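Local coordinates for protein flavodoxin (Streptococcus pneumoniae serotype 4, PDB 5LJL) that probably carries electrons at low potential to a range of redox enzymes, using a bound FMN cofactor, at residues A5-A10 with D25-L30; E17-I22 with L126-E131; K101-F106 with C121-L126. All coordinates share one frame; numbering follows the deposited sequence. Where two conformers were deposited one is given.

Contact 1. Residues A5-A10 with D25-L30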
ATOM      1  N   ALA A   5      10.788   0.552  -5.475  1.00 13.49           N
ATOM      2  CA  ALA A   5       9.514   0.396  -4.744  1.00 12.22           C
ATOM      3  C   ALA A   5       8.377   0.288  -5.799  1.00 12.76           C
ATOM      4  O   ALA A   5       8.348   1.078  -6.753  1.00 13.15           O
ATOM      5  CB  ALA A   5       9.286   1.565  -3.854  1.00 11.12           C
ATOM      6  N   LYS A   6       7.463  -0.690  -5.631  1.00 11.44           N
ATOM      7  CA  LYS A   6       6.229  -0.838  -6.477  1.00 11.93           C
ATOM      8  C   LYS A   6       5.046  -0.565  -5.560  1.00 11.39           C
ATOM      9  O   LYS A   6       4.925  -1.223  -4.511  1.00 11.63           O
ATOM     10  CB  LYS A   6       6.188  -2.193  -7.129  1.00 11.39           C
ATOM     11  CG  LYS A   6       7.148  -2.351  -8.313  1.00 11.93           C
ATOM     12  CD  LYS A   6       7.074  -3.766  -8.880  1.00 13.09           C
ATOM     13  CE  LYS A   6       7.892  -4.052 -10.137  1.00 14.85           C
ATOM     14  NZ  LYS A   6       7.479  -3.205 -11.238  1.00 16.51           N
ATOM     15  N   ILE A   7       4.302   0.484  -5.867  1.00 10.36           N
ATOM     16  CA  ILE A   7       3.094   0.859  -5.128  1.00 10.39           C
ATOM     17  C   ILE A   7       1.882   0.498  -5.979  1.00 12.07           C
ATOM     18  O   ILE A   7       1.784   0.948  -7.168  1.00 11.85           O
ATOM     19  CB  ILE A   7       3.111   2.393  -4.797  1.00 11.55           C
ATOM     20  CG1 ILE A   7       4.335   2.783  -3.967  1.00 12.15           C
ATOM     21  CG2 ILE A   7       1.803   2.873  -4.139  1.00 11.79           C
ATOM     22  CD1 ILE A   7       4.485   4.296  -3.766  1.00 13.39           C
ATOM     23  N   VAL A   8       0.977  -0.304  -5.432  1.00 11.31           N
ATOM     24  CA  VAL A   8      -0.241  -0.712  -6.159  1.00 11.84           C
ATOM     25  C   VAL A   8      -1.413  -0.152  -5.411  1.00 11.47           C
ATOM     26  O   VAL A   8      -1.525  -0.379  -4.188  1.00 10.78           O
ATOM     27  CB  VAL A   8      -0.301  -2.236  -6.317  1.00 12.77           C
ATOM     28  CG1 VAL A   8      -1.572  -2.636  -7.080  1.00 13.11           C
ATOM     29  CG2 VAL A   8       0.960  -2.726  -7.004  1.00 13.41           C
ATOM     30  N   PHE A   9      -2.300   0.541  -6.108  1.00  9.68           N
ATOM     31  CA  PHE A   9      -3.423   1.197  -5.466  1.00 10.91           C
ATOM     32  C   PHE A   9      -4.786   0.805  -6.057  1.00 10.91           C
ATOM     33  O   PHE A   9      -4.883   0.354  -7.228  1.00 11.78           O
ATOM     34  CB  PHE A   9      -3.296   2.737  -5.436  1.00 11.10           C
ATOM     35  CG  PHE A   9      -3.462   3.408  -6.771  1.00 11.99           C
ATOM     36  CD1 PHE A   9      -4.728   3.709  -7.252  1.00 12.58           C
ATOM     37  CD2 PHE A   9      -2.338   3.712  -7.536  1.00 12.41           C
ATOM     38  CE1 PHE A   9      -4.859   4.338  -8.494  1.00 12.97           C
ATOM     39  CE2 PHE A   9      -2.454   4.333  -8.775  1.00 12.49           C
ATOM     40  CZ  PHE A   9      -3.720   4.619  -9.243  1.00 12.68           C
ATOM     41  N   ALA A  10      -5.810   0.937  -5.243  1.00 12.28           N
ATOM     42  CA  ALA A  10      -7.203   0.926  -5.680  1.00 12.72           C
ATOM     43  C   ALA A  10      -7.829   2.218  -5.116  1.00 12.34           C
ATOM     44  O   ALA A  10      -7.598   2.545  -3.939  1.00 13.31           O
ATOM     45  CB  ALA A  10      -7.908  -0.291  -5.151  1.00 13.47           C
ATOM     46  N   ASP A  25       6.010  10.130  -3.949  1.00 13.48           N
ATOM     47  CA  ASP A  25       6.781  11.364  -4.093  1.00 15.10           C
ATOM     48  C   ASP A  25       7.892  11.449  -3.054  1.00 14.19           C
ATOM     49  O   ASP A  25       9.044  11.872  -3.402  1.00 15.11           O
ATOM     50  CB  ASP A  25       5.880  12.565  -4.123  1.00 17.33           C
ATOM     51  CG  ASP A  25       5.086  12.658  -5.424  1.00 19.48           C
ATOM     52  OD1 ASP A  25       5.414  11.920  -6.400  1.00 24.66           O
ATOM     53  OD2 ASP A  25       4.171  13.473  -5.421  1.00 23.27           O
ATOM     54  N   LYS A  26       7.630  11.022  -1.814  1.00 12.27           N
ATOM     55  CA  LYS A  26       8.704  11.085  -0.791  1.00 12.16           C
ATOM     56  C   LYS A  26       9.789  10.051  -1.177  1.00 11.49           C
ATOM     57  O   LYS A  26      10.986  10.330  -1.132  1.00 12.17           O
ATOM     58  CB  LYS A  26       8.146  10.947   0.621  1.00 11.83           C
ATOM     59  CG  LYS A  26       9.197  10.810   1.738  1.00 12.24           C
ATOM     60  CD  LYS A  26      10.097  12.010   1.835  1.00 11.59           C
ATOM     61  CE  LYS A  26       9.315  13.250   2.372  1.00 12.63           C
ATOM     62  NZ  LYS A  26      10.203  14.442   2.631  1.00 12.29           N
ATOM     63  N   LEU A  27       9.389   8.828  -1.545  1.00 10.90           N
ATOM     64  CA  LEU A  27      10.357   7.813  -1.967  1.00 11.29           C
ATOM     65  C   LEU A  27      11.243   8.252  -3.147  1.00 12.35           C
ATOM     66  O   LEU A  27      12.464   7.983  -3.123  1.00 11.92           O
ATOM     67  CB  LEU A  27       9.728   6.449  -2.215  1.00 12.43           C
ATOM     68  CG  LEU A  27       9.108   5.715  -1.043  1.00 11.86           C
ATOM     69  CD1 LEU A  27       8.381   4.419  -1.519  1.00 11.72           C
ATOM     70  CD2 LEU A  27      10.132   5.369   0.028  1.00 11.31           C
ATOM     71  N   ARG A  28      10.633   8.935  -4.115  1.00 14.03           N
ATOM     72  CA  ARG A  28      11.423   9.480  -5.232  1.00 13.16           C
ATOM     73  C   ARG A  28      12.405  10.541  -4.752  1.00 14.12           C
ATOM     74  O   ARG A  28      13.576  10.487  -5.103  1.00 14.41           O
ATOM     75  CB  ARG A  28      10.526  10.007  -6.351  1.00 14.24           C
ATOM     76  CG  ARG A  28       9.804   8.903  -7.082  1.00 15.03           C
ATOM     77  CD  ARG A  28       8.843   9.466  -8.131  1.00 18.89           C
ATOM     78  NE  ARG A  28       8.251   8.423  -8.957  1.00 19.19           N
ATOM     79  CZ  ARG A  28       6.955   8.293  -9.221  1.00 23.21           C
ATOM     80  NH1 ARG A  28       6.061   9.145  -8.747  1.00 25.55           N
ATOM     81  NH2 ARG A  28       6.557   7.265  -9.986  1.00 25.19           N
ATOM     82  N   ASP A  29      11.953  11.408  -3.866  1.00 13.90           N
ATOM     83  CA  ASP A  29      12.823  12.469  -3.314  1.00 14.89           C
ATOM     84  C   ASP A  29      13.980  11.879  -2.550  1.00 15.96           C
ATOM     85  O   ASP A  29      15.019  12.560  -2.437  1.00 16.87           O
ATOM     86  CB  ASP A  29      12.052  13.405  -2.384  1.00 16.04           C
ATOM     87  CG  ASP A  29      11.137  14.414  -3.130  1.00 16.13           C
ATOM     88  OD1 ASP A  29      11.329  14.614  -4.368  1.00 17.26           O
ATOM     89  OD2 ASP A  29      10.290  15.030  -2.437  1.00 17.84           O
ATOM     90  N   LEU A  30      13.807  10.677  -1.968  1.00 13.09           N
ATOM     91  CA  LEU A  30      14.895   9.936  -1.264  1.00 12.55           C
ATOM     92  C   LEU A  30      15.803   9.117  -2.171  1.00 12.63           C
ATOM     93  O   LEU A  30      16.757   8.464  -1.743  1.00 14.36           O
ATOM     94  CB  LEU A  30      14.311   9.091  -0.132  1.00 13.13           C
ATOM     95  CG  LEU A  30      13.576   9.885   0.960  1.00 14.21           C
ATOM     96  CD1 LEU A  30      12.839   8.975   1.959  1.00 16.34           C
ATOM     97  CD2 LEU A  30      14.491  10.819   1.758  1.00 14.43           C
TER
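Ala5 and Ile7 of strand 4-9 meet Leu27 of helix 15-29, and the meeting joins the first two elements of the beta-alpha-beta crossover 4-9, 15-29, 33-38 in a flavodoxin-like fold. The contact is purely apolar, since no hydrogen bond passes between the segments, and just 87 Å² is buried between them. Along the helix, Asp25 works locally. Asp25 OD1 lies in plane at the edge of the Arg28 guanidinium, 3.7 Å from Arg28 NH1, a long salt bridge. Lys26 packs on Glu137 and Ala140 of helix 130-146. Leu27 makes the contact itself. Its CB points toward the strand and, with CG anti to the carbonyl carbon (chi1 -65°), CD1 is the branch in contact. Leu27 CD1 sits 3.8 Å from Ala5 CB and, more loosely, 4.5 Å from Ile7 CD1, whereas Leu27 CD2 stays 5.5 Å from Ala5 CB. Ala5 and Ile7 are two positions apart along the strand, and the CB of each points toward the helix; Val34 of strand 33-38 and Ala140 add further packing to Leu27. Arg28 reaches on to strand 33-38, where NH2 bonds to Val34 O. Asp29 N closes a helical turn on Asp25 O. At the helix end, Leu30 N bonds to Lys26 O at 3.0 Å and more weakly to Leu27 O at 3.2 Å.

Contact 2. Residues E17-I22 with L126-E131; sequences EEIADI and LSAEEE
A water molecule joins Glu18 to Ala128: it donates to Glu18 OE2 at 2.8 Å and accepts from Ala128 N at 3.0 Å. The angle OE2-water-N is about 106°, close to tetrahedral and compatible with one water accepting from the amide while donating to the carboxylate. Direct bonding is excluded by distance, because Glu18 OE2 and Ala128 N stand 4.6 Å apart. The carboxylate gets there on an outstretched arm, with CG anti to the backbone N (chi1 -180°). Beside this bridge the contact is apolar. Ala128 CB points toward helix 15-29 and lies near two isoleucines one turn apart, 4.4 Å from Ile19 CG1 and 4.3 Å from Ile22 CD1. These are loose van der Waals approaches; the nearest CA atoms, those of Ile19 and Ala128, are 7.0 Å apart. Both isoleucines also pack on Leu136 of helix 130-146, and Ile19 reaches Val89 of the central sheet, which places Ala128 at the margin of a larger layer between helix 15-29 and helix 130-146. Glu129, at the N-cap, gives its N-H to Asp132 OD2, which is one half of a capping box and anchors the start of that helix. The chemistry is thus divided: a methyl group closes over the isoleucines, while the water gives a loop amide its partner and relays a polar link to the carboxylate of Glu18.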
ATOM      1  N   GLU A  17      -5.752   7.154  -4.160  1.00 12.41           N
ATOM      2  CA  GLU A  17      -4.766   7.481  -5.169  1.00 12.86           C
ATOM      3  C   GLU A  17      -3.816   8.624  -4.738  1.00 12.54           C
ATOM      4  O   GLU A  17      -2.564   8.503  -4.877  1.00 13.15           O
ATOM      5  CB  GLU A  17      -5.356   7.769  -6.577  1.00 14.56           C
ATOM      6  CG  GLU A  17      -4.276   7.972  -7.590  1.00 15.90           C
ATOM      7  CD  GLU A  17      -4.702   8.182  -9.018  1.00 19.58           C
ATOM      8  OE1 GLU A  17      -5.909   8.174  -9.328  1.00 21.50           O
ATOM      9  OE2 GLU A  17      -3.726   8.293  -9.839  1.00 22.95           O
ATOM     10  N   GLU A  18      -4.389   9.630  -4.113  1.00 13.43           N
ATOM     11  CA  GLU A  18      -3.637  10.789  -3.658  1.00 15.31           C
ATOM     12  C   GLU A  18      -2.617  10.366  -2.569  1.00 14.26           C
ATOM     13  O   GLU A  18      -1.464  10.798  -2.557  1.00 13.65           O
ATOM     14  CB  GLU A  18      -4.566  11.815  -3.054  1.00 16.99           C
ATOM     15  CG  GLU A  18      -3.825  13.012  -2.583  1.00 22.32           C
ATOM     16  CD  GLU A  18      -4.707  14.185  -2.346  1.00 28.76           C
ATOM     17  OE1 GLU A  18      -4.268  15.282  -2.755  1.00 34.65           O
ATOM     18  OE2 GLU A  18      -5.799  14.004  -1.746  1.00 28.61           O
ATOM     19  N   ILE A  19      -3.059   9.478  -1.704  1.00 12.77           N
ATOM     20  CA  ILE A  19      -2.205   8.908  -0.644  1.00 12.83           C
ATOM     21  C   ILE A  19      -1.065   8.116  -1.206  1.00 12.47           C
ATOM     22  O   ILE A  19       0.071   8.244  -0.711  1.00 12.79           O
ATOM     23  CB  ILE A  19      -3.097   8.081   0.292  1.00 14.16           C
ATOM     24  CG1 ILE A  19      -4.000   9.016   1.149  1.00 14.42           C
ATOM     25  CG2 ILE A  19      -2.332   7.024   1.068  1.00 17.62           C
ATOM     26  CD1 ILE A  19      -5.197   8.234   1.744  1.00 14.84           C
ATOM     27  N   ALA A  20      -1.338   7.267  -2.206  1.00 11.33           N
ATOM     28  CA  ALA A  20      -0.286   6.505  -2.895  1.00 12.02           C
ATOM     29  C   ALA A  20       0.763   7.479  -3.456  1.00 12.45           C
ATOM     30  O   ALA A  20       1.986   7.253  -3.401  1.00 11.56           O
ATOM     31  CB  ALA A  20      -0.915   5.687  -4.030  1.00 12.27           C
ATOM     32  N   ASP A  21       0.255   8.527  -4.092  1.00 15.12           N
ATOM     33  CA  ASP A  21       1.105   9.552  -4.693  1.00 16.01           C
ATOM     34  C   ASP A  21       1.984  10.316  -3.707  1.00 14.27           C
ATOM     35  O   ASP A  21       3.170  10.593  -4.051  1.00 15.02           O
ATOM     36  CB  ASP A  21       0.249  10.492  -5.556  1.00 16.65           C
ATOM     37  CG  ASP A  21      -0.231   9.845  -6.844  1.00 19.26           C
ATOM     38  OD1 ASP A  21       0.378   8.847  -7.376  1.00 21.62           O
ATOM     39  OD2 ASP A  21      -1.246  10.407  -7.360  1.00 21.14           O
ATOM     40  N   ILE A  22       1.458  10.603  -2.517  1.00 12.78           N
ATOM     41  CA  ILE A  22       2.257  11.212  -1.474  1.00 13.21           C
ATOM     42  C   ILE A  22       3.439  10.318  -1.088  1.00 13.61           C
ATOM     43  O   ILE A  22       4.566  10.807  -0.873  1.00 12.05           O
ATOM     44  CB  ILE A  22       1.381  11.566  -0.260  1.00 13.96           C
ATOM     45  CG1 ILE A  22       0.418  12.681  -0.630  1.00 15.59           C
ATOM     46  CG2 ILE A  22       2.159  11.858   1.022  1.00 14.85           C
ATOM     47  CD1 ILE A  22      -0.830  12.712   0.209  1.00 17.48           C
ATOM     48  N   LEU A 126     -10.954   9.539   4.996  1.00 12.32           N
ATOM     49  CA  LEU A 126     -11.296  10.317   3.806  1.00 12.85           C
ATOM     50  C   LEU A 126     -10.092  11.041   3.208  1.00 15.32           C
ATOM     51  O   LEU A 126      -9.036  10.351   2.899  1.00 14.15           O
ATOM     52  CB  LEU A 126     -12.519  11.235   4.091  1.00 13.17           C
ATOM     53  CG  LEU A 126     -13.795  10.483   4.378  1.00 12.16           C
ATOM     54  CD1 LEU A 126     -14.960  11.424   4.755  1.00 12.59           C
ATOM     55  CD2 LEU A 126     -14.175   9.570   3.272  1.00 13.44           C
ATOM     56  N   SER A 127     -10.146  12.362   2.973  1.00 15.76           N
ATOM     57  CA  SER A 127      -9.004  12.966   2.232  1.00 17.92           C
ATOM     58  C   SER A 127      -7.884  13.258   3.215  1.00 17.69           C
ATOM     59  O   SER A 127      -8.122  13.436   4.380  1.00 19.71           O
ATOM     60  CB  SER A 127      -9.373  14.243   1.490  1.00 19.70           C
ATOM     61  OG  SER A 127      -9.859  15.177   2.440  1.00 24.07           O
ATOM     62  N   ALA A 128      -6.663  13.265   2.703  1.00 18.26           N
ATOM     63  CA  ALA A 128      -5.473  13.525   3.535  1.00 16.25           C
ATOM     64  C   ALA A 128      -5.353  14.996   3.860  1.00 17.26           C
ATOM     65  O   ALA A 128      -5.441  15.830   2.950  1.00 19.96           O
ATOM     66  CB  ALA A 128      -4.229  13.077   2.805  1.00 17.53           C
ATOM     67  N   GLU A 129      -5.137  15.293   5.133  1.00 16.47           N
ATOM     68  CA  GLU A 129      -4.795  16.633   5.616  1.00 17.49           C
ATOM     69  C   GLU A 129      -3.306  16.607   5.880  1.00 17.87           C
ATOM     70  O   GLU A 129      -2.652  15.562   5.733  1.00 14.95           O
ATOM     71  CB  GLU A 129      -5.550  16.955   6.843  1.00 20.45           C
ATOM     72  CG  GLU A 129      -7.060  17.066   6.576  1.00 24.84           C
ATOM     73  CD  GLU A 129      -7.565  18.339   7.109  1.00 31.51           C
ATOM     74  OE1 GLU A 129      -7.534  18.399   8.376  1.00 38.41           O
ATOM     75  OE2 GLU A 129      -7.843  19.294   6.312  1.00 29.57           O
ATOM     76  N   GLU A 130      -2.716  17.761   6.226  1.00 17.25           N
ATOM     77  CA  GLU A 130      -1.270  17.822   6.402  1.00 17.93           C
ATOM     78  C   GLU A 130      -0.769  16.854   7.508  1.00 19.41           C
ATOM     79  O   GLU A 130       0.301  16.290   7.330  1.00 19.31           O
ATOM     80  CB  GLU A 130      -0.847  19.282   6.617  1.00 18.80           C
ATOM     81  CG  GLU A 130      -1.212  20.179   5.443  1.00 22.47           C
ATOM     82  CD  GLU A 130      -0.125  20.342   4.429  1.00 31.81           C
ATOM     83  OE1 GLU A 130       0.661  21.311   4.531  1.00 51.07           O
ATOM     84  OE2 GLU A 130      -0.032  19.562   3.512  1.00 32.63           O
ATOM     85  N   GLU A 131      -1.516  16.628   8.587  1.00 18.42           N
ATOM     86  CA  GLU A 131      -1.171  15.637   9.610  1.00 20.89           C
ATOM     87  C   GLU A 131      -1.061  14.171   9.073  1.00 18.43           C
ATOM     88  O   GLU A 131      -0.143  13.392   9.437  1.00 19.83           O
ATOM     89  CB  GLU A 131      -2.157  15.702  10.742  1.00 26.37           C
ATOM     90  CG  GLU A 131      -1.931  14.742  11.899  1.00 34.93           C
ATOM     91  CD  GLU A 131      -2.907  14.954  13.083  1.00 44.55           C
ATOM     92  OE1 GLU A 131      -2.887  14.126  14.037  1.00 52.69           O
ATOM     93  OE2 GLU A 131      -3.715  15.938  13.085  1.00 43.52           O
TER
HETATM   94  O   HOH W   1      -6.252  11.936   0.101  1.00 20.00           O

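Contact 3. Residues K101-F106 with C121-L126; sequences KAVDDF and CVKVDL
Asp104 and Lys123 form the polar half of this contact, a salt bridge from helix 101-113 to strand 116-125. Lys123 NZ donates to Asp104 OD1 at 2.8 Å, on the syn side of the carboxylate but 28° out of its plane, so the ammonium is tilted from the ideal in-plane approach. The second oxygen is less engaged, with Asp104 OD2 at 3.5 Å from Lys123 NZ. The two side chains cross at about a right angle; the lysine chain, extended beyond CG, reaches across to the helix, bringing Lys123 CE to 3.2 Å from Asp104 OD1. Both residues are partly exposed, so solvent would be expected to screen the pair, and the position of Asp104 in the first turn of its helix may further favour the charged carboxylate.

The apolar half is carried by Val103, whose CB points toward the strand. With CG1 anti to the backbone N (chi1 170°), that branch is the one that touches, Val103 CG1 lying 3.8 Å from Cys121 CB; Cys121 has two conformers, so the position of its sulfur is less certain. The aliphatic stem of Lys123 passes Val103 before ending in the ion pair, with Val103 CG1 4.1 Å from Lys123 CE. Val103 also packs on Val88 of strand 85-92.

By backbone bonding, Val122 pairs with Val88 and Gly90, fixing strand 116-125 parallel to strand 85-92. Val122 CB points away from helix 101-113, and its side chain touches Leu136 and Phe139 of helix 130-146. A strand at the sheet edge with a helix packed on each face is the alpha/beta/alpha layering of the flavodoxin-like fold, here at its last beta-alpha-beta crossover, 85-92, 101-113, 116-125.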
ATOM      1  N   LYS A 101     -10.657  -1.553   7.027  1.00 11.99           N
ATOM      2  CA  LYS A 101     -10.431  -2.971   7.277  1.00 12.32           C
ATOM      3  C   LYS A 101      -9.644  -3.596   6.104  1.00 11.61           C
ATOM      4  O   LYS A 101      -8.895  -4.518   6.358  1.00 11.07           O
ATOM      5  CB  LYS A 101     -11.708  -3.719   7.563  1.00 16.24           C
ATOM      6  CG  LYS A 101     -11.510  -5.219   7.663  1.00 19.23           C
ATOM      7  CD  LYS A 101     -12.640  -5.818   8.406  1.00 27.48           C
ATOM      8  CE  LYS A 101     -12.508  -7.329   8.399  1.00 30.47           C
ATOM      9  NZ  LYS A 101     -13.297  -7.886   9.531  1.00 33.92           N
ATOM     10  N   ALA A 102      -9.789  -3.112   4.868  1.00 10.98           N
ATOM     11  CA  ALA A 102      -8.993  -3.679   3.770  1.00 10.86           C
ATOM     12  C   ALA A 102      -7.453  -3.486   4.008  1.00 10.78           C
ATOM     13  O   ALA A 102      -6.652  -4.318   3.530  1.00 11.93           O
ATOM     14  CB  ALA A 102      -9.412  -3.154   2.371  1.00 10.53           C
ATOM     15  N   VAL A 103      -7.063  -2.410   4.699  1.00 11.50           N
ATOM     16  CA  VAL A 103      -5.635  -2.154   5.052  1.00 11.17           C
ATOM     17  C   VAL A 103      -5.146  -3.300   5.969  1.00 11.63           C
ATOM     18  O   VAL A 103      -4.084  -3.935   5.703  1.00 11.47           O
ATOM     19  CB  VAL A 103      -5.410  -0.730   5.688  1.00 11.80           C
ATOM     20  CG1 VAL A 103      -3.995  -0.605   6.256  1.00 12.56           C
ATOM     21  CG2 VAL A 103      -5.799   0.405   4.741  1.00 12.16           C
ATOM     22  N   ASP A 104      -5.947  -3.630   6.978  1.00 13.17           N
ATOM     23  CA  ASP A 104      -5.637  -4.719   7.878  1.00 13.59           C
ATOM     24  C   ASP A 104      -5.574  -6.040   7.128  1.00 12.84           C
ATOM     25  O   ASP A 104      -4.664  -6.860   7.351  1.00 11.66           O
ATOM     26  CB  ASP A 104      -6.663  -4.806   9.015  1.00 16.12           C
ATOM     27  CG  ASP A 104      -6.489  -3.768  10.036  1.00 17.67           C
ATOM     28  OD1 ASP A 104      -5.523  -2.965  10.018  1.00 18.84           O
ATOM     29  OD2 ASP A 104      -7.379  -3.738  10.920  1.00 21.29           O
ATOM     30  N   ASP A 105      -6.514  -6.273   6.224  1.00 11.89           N
ATOM     31  CA  ASP A 105      -6.526  -7.524   5.456  1.00 12.83           C
ATOM     32  C   ASP A 105      -5.300  -7.701   4.562  1.00 12.29           C
ATOM     33  O   ASP A 105      -4.757  -8.797   4.451  1.00 12.54           O
ATOM     34  CB  ASP A 105      -7.785  -7.593   4.619  1.00 14.88           C
ATOM     35  CG  ASP A 105      -9.055  -7.691   5.460  1.00 17.66           C
ATOM     36  OD1 ASP A 105      -8.987  -7.981   6.673  1.00 19.71           O
ATOM     37  OD2 ASP A 105     -10.062  -7.365   4.853  1.00 24.34           O
ATOM     38  N   PHE A 106      -4.857  -6.605   3.943  1.00 11.79           N
ATOM     39  CA  PHE A 106      -3.638  -6.644   3.092  1.00 10.61           C
ATOM     40  C   PHE A 106      -2.382  -6.770   3.951  1.00 10.64           C
ATOM     41  O   PHE A 106      -1.396  -7.420   3.515  1.00 11.15           O
ATOM     42  CB  PHE A 106      -3.565  -5.464   2.121  1.00 11.05           C
ATOM     43  CG  PHE A 106      -4.137  -5.755   0.776  1.00  9.94           C
ATOM     44  CD1 PHE A 106      -3.393  -6.511  -0.119  1.00  9.96           C
ATOM     45  CD2 PHE A 106      -5.408  -5.381   0.411  1.00 11.26           C
ATOM     46  CE1 PHE A 106      -3.893  -6.786  -1.403  1.00 10.21           C
ATOM     47  CE2 PHE A 106      -5.918  -5.647  -0.848  1.00  9.97           C
ATOM     48  CZ  PHE A 106      -5.163  -6.371  -1.782  1.00 10.43           C
ATOM     49  N   CYS A 121       1.232   0.492   9.550  1.00 12.10           N
ATOM     50  CA  CYS A 121       0.315   0.871   8.449  0.50 14.40           C
ATOM     51  C   CYS A 121      -0.267   2.259   8.756  1.00 13.07           C
ATOM     52  O   CYS A 121      -0.410   2.619   9.915  1.00 11.03           O
ATOM     53  CB  CYS A 121      -0.785  -0.205   8.285  0.50 17.22           C
ATOM     54  SG  CYS A 121      -1.914  -0.251   9.671  0.50 27.82           S
ATOM     55  N   VAL A 122      -0.601   3.002   7.704  1.00 11.14           N
ATOM     56  CA  VAL A 122      -1.152   4.359   7.835  1.00 12.37           C
ATOM     57  C   VAL A 122      -2.580   4.328   7.319  1.00 12.31           C
ATOM     58  O   VAL A 122      -2.769   4.124   6.124  1.00 12.52           O
ATOM     59  CB  VAL A 122      -0.293   5.394   7.056  1.00 12.27           C
ATOM     60  CG1 VAL A 122      -0.855   6.815   7.294  1.00 13.28           C
ATOM     61  CG2 VAL A 122       1.196   5.310   7.508  1.00 12.91           C
ATOM     62  N   LYS A 123      -3.528   4.688   8.175  1.00 12.59           N
ATOM     63  CA  LYS A 123      -4.970   4.738   7.850  1.00 12.96           C
ATOM     64  C   LYS A 123      -5.417   6.213   7.944  1.00 12.44           C
ATOM     65  O   LYS A 123      -5.043   6.910   8.903  1.00 15.51           O
ATOM     66  CB  LYS A 123      -5.775   3.905   8.828  1.00 14.95           C
ATOM     67  CG  LYS A 123      -5.449   2.428   8.750  1.00 15.21           C
ATOM     68  CD  LYS A 123      -6.028   1.755   9.973  1.00 17.03           C
ATOM     69  CE  LYS A 123      -5.953   0.241   9.806  1.00 18.43           C
ATOM     70  NZ  LYS A 123      -6.196  -0.474  11.096  1.00 19.97           N
ATOM     71  N   VAL A 124      -6.045   6.694   6.867  1.00 11.56           N
ATOM     72  CA  VAL A 124      -6.418   8.104   6.693  1.00 12.77           C
ATOM     73  C   VAL A 124      -7.952   8.153   6.597  1.00 12.94           C
ATOM     74  O   VAL A 124      -8.585   7.396   5.870  1.00 11.69           O
ATOM     75  CB  VAL A 124      -5.818   8.672   5.415  1.00 11.91           C
ATOM     76  CG1 VAL A 124      -6.331  10.085   5.098  1.00 12.83           C
ATOM     77  CG2 VAL A 124      -4.262   8.584   5.451  1.00 12.46           C
ATOM     78  N   ASP A 125      -8.552   9.070   7.334  1.00 13.67           N
ATOM     79  CA  ASP A 125     -10.026   9.262   7.246  1.00 14.62           C
ATOM     80  C   ASP A 125     -10.324  10.122   6.030  1.00 14.00           C
ATOM     81  O   ASP A 125      -9.930  11.297   5.996  1.00 14.42           O
ATOM     82  CB  ASP A 125     -10.511   9.956   8.532  1.00 16.21           C
ATOM     83  CG  ASP A 125     -12.027   9.679   8.820  1.00 18.75           C
ATOM     84  OD1 ASP A 125     -12.440   9.889   9.954  1.00 24.98           O
ATOM     85  OD2 ASP A 125     -12.764   9.201   7.964  1.00 19.52           O
ATOM     86  N   LEU A 126     -10.954   9.539   4.996  1.00 12.32           N
ATOM     87  CA  LEU A 126     -11.296  10.317   3.806  1.00 12.85           C
ATOM     88  C   LEU A 126     -10.092  11.041   3.208  1.00 15.32           C
ATOM     89  O   LEU A 126      -9.036  10.351   2.899  1.00 14.15           O
ATOM     90  CB  LEU A 126     -12.519  11.235   4.091  1.00 13.17           C
ATOM     91  CG  LEU A 126     -13.795  10.483   4.378  1.00 12.16           C
ATOM     92  CD1 LEU A 126     -14.960  11.424   4.755  1.00 12.59           C
ATOM     93  CD2 LEU A 126     -14.175   9.570   3.272  1.00 13.44           C
TER

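Overall arrangement
From the N terminus, strand 4-9 leads into helix 15-29, and contact 1 closes this first short loop when 25-30 returns to 5-10. Contact 2 opens inside that loop, at 17-22, and closes only at 126-131, so the two cross, with helix 15-29 common to both. Contact 3, joining 101-106 to 121-126, is nested within the long loop of contact 2 and in series with contact 1, about 17 Å away between centres. Contacts 2 and 3 share Leu126, and Ile19 CD1 comes within 3.7 Å of Val124 CB. Contacts 1 and 3 fasten helices 15-29 and 101-113 to the central parallel sheet, while contact 2 links helix 15-29 to the entry of helix 130-146.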